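PDB 3W20: prolyl 4-hydroxylase alpha subunit Fe(2+) 2OG dioxygenase domain-containing protein from Burkholderia ambifaria, which probably acts as a 2-oxoglutarate-dependent dioxygenase that oxidises N-substituted L-amino acids, and here carries zinc at its metal site. Local coordinates for residues A[170-182]-A[255-269]. Sequence-based numbering, arbitrary orientation.
Sequences LKRSFPRQLGGFL and RRTMGLFLIHTEDGW
Arg172 and Glu266 form a salt bridge at the exposed end of this contact: NH1 lies 3.0 Å from OE1, on its syn side but out of the carboxylate plane, and NH2 adds a weak bond to the same oxygen. Beyond it, strands 178-182 and 255-265 pair antiparallel in the double-stranded beta-helix (DSBH) fold of this dioxygenase. Six backbone hydrogen bonds join them, two each in the pairs Leu178-Leu262, Gly180-Leu260 and Leu182-Met258; Leu262 N to Leu178 O measures 2.8 Å.

Leu178, Leu182, Met258, Leu260 and Leu262 share the apolar face of the sheet, packed against helices 23-31 and 111-120. The other face carries Phe181 and Phe261. Phe261 approaches Asp157 and the zinc, and its CD1 lies 3.6 Å from the CA of Gly179. Arg255 and Thr257, which bind 2-oxoglutarate, a ligand absent from this chain, lie beside Phe181: the CG2 of Thr257 covers one face of the Arg255 guanidinium, whose NH2 is 3.4 Å from Phe181 CE1. Gln177, extended with CG anti to its backbone N (chi1 175°), sets NE2 3.7 Å from Phe261 CD1, while its OE1 accepts from Val159 N. Nearer the salt bridge, Ile263 CD1 makes a CH-pi contact over the Phe174 ring, 3.9 Å from its centroid.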
loop_
_atom_site.group_PDB
_atom_site.type_symbol
_atom_site.label_atom_id
_atom_site.label_comp_id
_atom_site.label_asym_id
_atom_site.label_seq_id
_atom_site.Cartn_x
_atom_site.Cartn_y
_atom_site.Cartn_z
ATOM N N LEU A 170 1.822 12.739 4.174
ATOM C CA LEU A 170 1.098 13.226 5.357
ATOM C C LEU A 170 1.785 14.450 5.870
ATOM O O LEU A 170 2.761 14.322 6.615
ATOM C CB LEU A 170 1.231 12.121 6.430
ATOM C CG LEU A 170 0.243 10.925 6.345
ATOM C CD1 LEU A 170 -0.934 10.984 7.323
ATOM C CD2 LEU A 170 -0.286 10.586 4.979
ATOM N N LYS A 171 1.277 15.631 5.532
ATOM C CA LYS A 171 2.105 16.788 5.715
ATOM C C LYS A 171 1.660 17.582 6.956
ATOM O O LYS A 171 2.331 18.552 7.389
ATOM C CB LYS A 171 2.059 17.637 4.469
ATOM C CG LYS A 171 2.817 16.953 3.293
ATOM C CD LYS A 171 3.072 17.931 2.152
ATOM C CE LYS A 171 3.445 17.179 0.910
ATOM N NZ LYS A 171 4.870 16.737 1.036
ATOM N N ARG A 172 0.583 17.107 7.537
ATOM C CA ARG A 172 -0.001 17.775 8.684
ATOM C C ARG A 172 0.471 17.162 9.997
ATOM O O ARG A 172 0.447 15.926 10.171
ATOM C CB ARG A 172 -1.499 17.740 8.585
ATOM C CG ARG A 172 -2.191 18.357 9.816
ATOM C CD ARG A 172 -3.725 18.239 9.612
ATOM N NE ARG A 172 -4.385 18.886 10.738
ATOM C CZ ARG A 172 -5.676 18.839 11.006
ATOM N NH1 ARG A 172 -6.508 18.083 10.267
ATOM N NH2 ARG A 172 -6.124 19.444 12.099
ATOM N N SER A 173 0.931 18.049 10.882
ATOM C CA SER A 173 1.393 17.650 12.228
ATOM C C SER A 173 0.274 17.835 13.209
ATOM O O SER A 173 -0.511 18.795 13.071
ATOM C CB SER A 173 2.596 18.457 12.679
ATOM O OG SER A 173 3.063 18.150 14.045
ATOM N N PHE A 174 0.185 16.920 14.205
ATOM C CA PHE A 174 -0.827 16.984 15.252
ATOM C C PHE A 174 -0.095 17.213 16.545
ATOM O O PHE A 174 0.666 16.323 17.002
ATOM C CB PHE A 174 -1.579 15.642 15.306
ATOM C CG PHE A 174 -2.501 15.439 14.092
ATOM C CD1 PHE A 174 -3.866 15.701 14.201
ATOM C CD2 PHE A 174 -1.977 15.139 12.837
ATOM C CE1 PHE A 174 -4.725 15.524 13.095
ATOM C CE2 PHE A 174 -2.815 15.073 11.708
ATOM C CZ PHE A 174 -4.202 15.259 11.854
ATOM N N PRO A 175 -0.200 18.430 17.139
ATOM C CA PRO A 175 0.712 18.670 18.282
ATOM C C PRO A 175 0.444 17.810 19.500
ATOM O O PRO A 175 1.328 17.592 20.330
ATOM C CB PRO A 175 0.444 20.174 18.640
ATOM C CG PRO A 175 -0.842 20.500 17.931
ATOM C CD PRO A 175 -1.025 19.613 16.767
ATOM N N ARG A 176 -0.762 17.231 19.611
ATOM C CA ARG A 176 -1.043 16.353 20.699
ATOM C C ARG A 176 -1.005 14.871 20.310
ATOM O O ARG A 176 -1.711 14.050 20.913
ATOM C CB ARG A 176 -2.374 16.695 21.415
ATOM C CG ARG A 176 -2.481 18.179 21.825
ATOM C CD ARG A 176 -1.285 18.642 22.698
ATOM N NE ARG A 176 -1.074 20.082 22.430
ATOM C CZ ARG A 176 0.093 20.701 22.576
ATOM N NH1 ARG A 176 0.170 21.979 22.288
ATOM N NH2 ARG A 176 1.178 20.105 23.067
ATOM N N GLN A 177 -0.263 14.512 19.243
ATOM C CA GLN A 177 -0.201 13.072 18.860
ATOM C C GLN A 177 0.228 12.295 20.127
ATOM O O GLN A 177 1.188 12.714 20.804
ATOM C CB GLN A 177 0.848 12.888 17.780
ATOM C CG GLN A 177 1.078 11.378 17.398
ATOM C CD GLN A 177 1.979 11.224 16.177
ATOM O OE1 GLN A 177 1.844 11.956 15.205
ATOM N NE2 GLN A 177 2.779 10.141 16.179
ATOM N N LEU A 178 -0.439 11.149 20.397
ATOM C CA LEU A 178 -0.075 10.397 21.614
ATOM C C LEU A 178 0.560 9.108 21.232
ATOM O O LEU A 178 0.106 8.490 20.253
ATOM C CB LEU A 178 -1.314 10.100 22.458
ATOM C CG LEU A 178 -2.089 11.382 22.752
ATOM C CD1 LEU A 178 -3.319 10.958 23.560
ATOM C CD2 LEU A 178 -1.222 12.465 23.490
ATOM N N GLY A 179 1.531 8.641 22.035
ATOM C CA GLY A 179 1.943 7.228 21.968
ATOM C C GLY A 179 1.239 6.530 23.142
ATOM O O GLY A 179 0.995 7.168 24.196
ATOM N N GLY A 180 0.887 5.248 22.976
ATOM C CA GLY A 180 0.249 4.502 24.070
ATOM C C GLY A 180 0.910 3.130 24.029
ATOM O O GLY A 180 0.862 2.453 22.948
ATOM N N PHE A 181 1.550 2.677 25.134
ATOM C CA PHE A 181 2.041 1.283 25.081
ATOM C C PHE A 181 1.823 0.625 26.428
ATOM O O PHE A 181 1.947 1.285 27.509
ATOM C CB PHE A 181 3.539 1.228 24.672
ATOM C CG PHE A 181 4.496 1.935 25.653
ATOM C CD1 PHE A 181 5.108 1.233 26.696
ATOM C CD2 PHE A 181 4.782 3.323 25.519
ATOM C CE1 PHE A 181 5.992 1.873 27.587
ATOM C CE2 PHE A 181 5.646 3.958 26.403
ATOM C CZ PHE A 181 6.279 3.263 27.459
ATOM N N LEU A 182 1.379 -0.622 26.344
ATOM C CA LEU A 182 1.083 -1.437 27.533
ATOM C C LEU A 182 2.326 -2.326 27.735
ATOM O O LEU A 182 2.784 -2.958 26.785
ATOM C CB LEU A 182 -0.118 -2.321 27.236
ATOM C CG LEU A 182 -0.379 -3.389 28.342
ATOM C CD1 LEU A 182 -0.723 -2.787 29.718
ATOM C CD2 LEU A 182 -1.572 -4.208 27.834
ATOM N N ARG A 255 12.285 -7.279 27.222
ATOM C CA ARG A 255 11.167 -6.384 27.588
ATOM C C ARG A 255 10.105 -6.608 26.493
ATOM O O ARG A 255 10.445 -6.639 25.312
ATOM C CB ARG A 255 11.657 -4.926 27.624
ATOM C CG ARG A 255 10.639 -3.861 28.071
ATOM C CD ARG A 255 11.311 -2.501 27.966
ATOM N NE ARG A 255 10.399 -1.366 28.200
ATOM C CZ ARG A 255 9.871 -0.579 27.242
ATOM N NH1 ARG A 255 10.163 -0.733 25.946
ATOM N NH2 ARG A 255 9.078 0.434 27.614
ATOM N N ARG A 256 8.848 -6.827 26.882
ATOM C CA ARG A 256 7.796 -6.873 25.864
ATOM C C ARG A 256 6.744 -5.798 26.124
ATOM O O ARG A 256 6.329 -5.639 27.265
ATOM C CB ARG A 256 7.145 -8.261 25.867
ATOM C CG ARG A 256 8.074 -9.288 25.233
ATOM C CD ARG A 256 7.428 -10.639 25.175
ATOM N NE ARG A 256 7.087 -11.130 26.492
ATOM C CZ ARG A 256 5.985 -11.800 26.724
ATOM N NH1 ARG A 256 5.157 -12.037 25.709
ATOM N NH2 ARG A 256 5.710 -12.216 27.936
ATOM N N THR A 257 6.343 -5.092 25.055
ATOM C CA THR A 257 5.249 -4.088 25.111
ATOM C C THR A 257 4.357 -4.273 23.880
ATOM O O THR A 257 4.764 -4.949 22.898
ATOM C CB THR A 257 5.771 -2.613 25.126
ATOM O OG1 THR A 257 6.339 -2.349 23.866
ATOM C CG2 THR A 257 6.868 -2.436 26.212
HETATM N N MSE A 258 3.154 -3.684 23.910
HETATM C CA MSE A 258 2.282 -3.626 22.780
HETATM C C MSE A 258 1.991 -2.161 22.629
HETATM O O MSE A 258 1.666 -1.527 23.635
HETATM C CB MSE A 258 0.984 -4.191 23.481
HETATM C CG MSE A 258 0.018 -4.827 22.598
HETATM SE SE MSE A 258 -0.995 -5.842 23.990
HETATM C CE MSE A 258 0.242 -7.197 24.169
ATOM N N GLY A 259 2.045 -1.586 21.437
ATOM C CA GLY A 259 1.703 -0.114 21.385
ATOM C C GLY A 259 1.047 0.388 20.090
ATOM O O GLY A 259 0.997 -0.278 19.064
ATOM N N LEU A 260 0.563 1.614 20.147
ATOM C CA LEU A 260 0.125 2.285 18.939
ATOM C C LEU A 260 0.264 3.796 19.192
ATOM O O LEU A 260 0.796 4.204 20.226
ATOM C CB LEU A 260 -1.319 1.918 18.659
ATOM C CG LEU A 260 -2.357 2.009 19.763
ATOM C CD1 LEU A 260 -2.827 3.440 20.130
ATOM C CD2 LEU A 260 -3.586 1.145 19.347
ATOM N N PHE A 261 -0.186 4.573 18.202
ATOM C CA PHE A 261 -0.264 6.016 18.351
ATOM C C PHE A 261 -1.691 6.462 18.037
ATOM O O PHE A 261 -2.476 5.804 17.302
ATOM C CB PHE A 261 0.714 6.666 17.330
ATOM C CG PHE A 261 2.133 6.379 17.664
ATOM C CD1 PHE A 261 2.856 7.244 18.533
ATOM C CD2 PHE A 261 2.780 5.258 17.092
ATOM C CE1 PHE A 261 4.194 6.990 18.876
ATOM C CE2 PHE A 261 4.133 5.003 17.421
ATOM C CZ PHE A 261 4.815 5.817 18.335
ATOM N N LEU A 262 -2.020 7.638 18.560
ATOM C CA LEU A 262 -3.332 8.229 18.356
ATOM C C LEU A 262 -3.212 9.660 17.859
ATOM O O LEU A 262 -2.400 10.383 18.342
ATOM C CB LEU A 262 -4.025 8.285 19.721
ATOM C CG LEU A 262 -4.459 6.947 20.335
ATOM C CD1 LEU A 262 -4.645 7.197 21.835
ATOM C CD2 LEU A 262 -5.752 6.436 19.716
ATOM N N ILE A 263 -4.030 10.064 16.891
ATOM C CA ILE A 263 -4.238 11.464 16.605
ATOM C C ILE A 263 -5.729 11.807 16.609
ATOM O O ILE A 263 -6.563 10.983 16.296
ATOM C CB ILE A 263 -3.633 11.903 15.232
ATOM C CG1 ILE A 263 -4.066 10.944 14.091
ATOM C CG2 ILE A 263 -2.127 11.888 15.397
ATOM C CD1 ILE A 263 -3.554 11.443 12.720
ATOM N N HIS A 264 -6.039 13.023 17.008
ATOM C CA HIS A 264 -7.450 13.402 17.081
ATOM C C HIS A 264 -7.795 14.175 15.832
ATOM O O HIS A 264 -7.471 15.348 15.707
ATOM C CB HIS A 264 -7.670 14.244 18.323
ATOM C CG HIS A 264 -9.141 14.415 18.676
ATOM N ND1 HIS A 264 -9.539 15.021 19.828
ATOM C CD2 HIS A 264 -10.297 13.992 18.023
ATOM C CE1 HIS A 264 -10.923 14.995 19.889
ATOM N NE2 HIS A 264 -11.374 14.364 18.800
ATOM N N THR A 265 -8.456 13.516 14.897
ATOM C CA THR A 265 -8.806 14.192 13.639
ATOM C C THR A 265 -10.210 14.757 13.664
ATOM O O THR A 265 -10.973 14.487 14.608
ATOM C CB THR A 265 -8.678 13.257 12.431
ATOM O OG1 THR A 265 -9.781 12.365 12.392
ATOM C CG2 THR A 265 -7.368 12.448 12.561
ATOM N N GLU A 266 -10.493 15.638 12.664
ATOM C CA GLU A 266 -11.827 16.183 12.448
ATOM C C GLU A 266 -12.892 15.085 12.505
ATOM O O GLU A 266 -13.993 15.347 12.977
ATOM C CB GLU A 266 -11.884 16.980 11.106
ATOM C CG GLU A 266 -11.565 18.511 11.108
ATOM C CD GLU A 266 -10.251 19.055 11.712
ATOM O OE1 GLU A 266 -9.179 19.189 11.013
ATOM O OE2 GLU A 266 -10.332 19.512 12.884
ATOM N N ASP A 267 -12.565 13.846 12.120
ATOM C CA ASP A 267 -13.556 12.756 12.075
ATOM C C ASP A 267 -13.573 11.826 13.303
ATOM O O ASP A 267 -14.304 10.838 13.392
ATOM C CB ASP A 267 -13.312 11.958 10.800
ATOM C CG ASP A 267 -13.605 12.774 9.579
ATOM O OD1 ASP A 267 -14.658 13.438 9.604
ATOM O OD2 ASP A 267 -12.793 12.773 8.653
ATOM N N GLY A 268 -12.689 12.120 14.236
ATOM C CA GLY A 268 -12.642 11.393 15.493
ATOM C C GLY A 268 -11.193 10.921 15.708
ATOM O O GLY A 268 -10.284 11.162 14.885
ATOM N N TRP A 269 -11.027 10.184 16.768
ATOM C CA TRP A 269 -9.734 9.591 17.150
ATOM C C TRP A 269 -9.345 8.511 16.207
ATOM O O TRP A 269 -10.155 7.652 15.842
ATOM C CB TRP A 269 -9.942 9.013 18.525
ATOM C CG TRP A 269 -9.865 10.058 19.597
ATOM C CD1 TRP A 269 -10.935 10.651 20.305
ATOM C CD2 TRP A 269 -8.676 10.704 20.075
ATOM N NE1 TRP A 269 -10.467 11.631 21.153
ATOM C CE2 TRP A 269 -9.103 11.676 21.086
ATOM C CE3 TRP A 269 -7.315 10.548 19.826
ATOM C CZ2 TRP A 269 -8.178 12.465 21.757
ATOM C CZ3 TRP A 269 -6.425 11.341 20.526
ATOM C CH2 TRP A 269 -6.859 12.267 21.480
#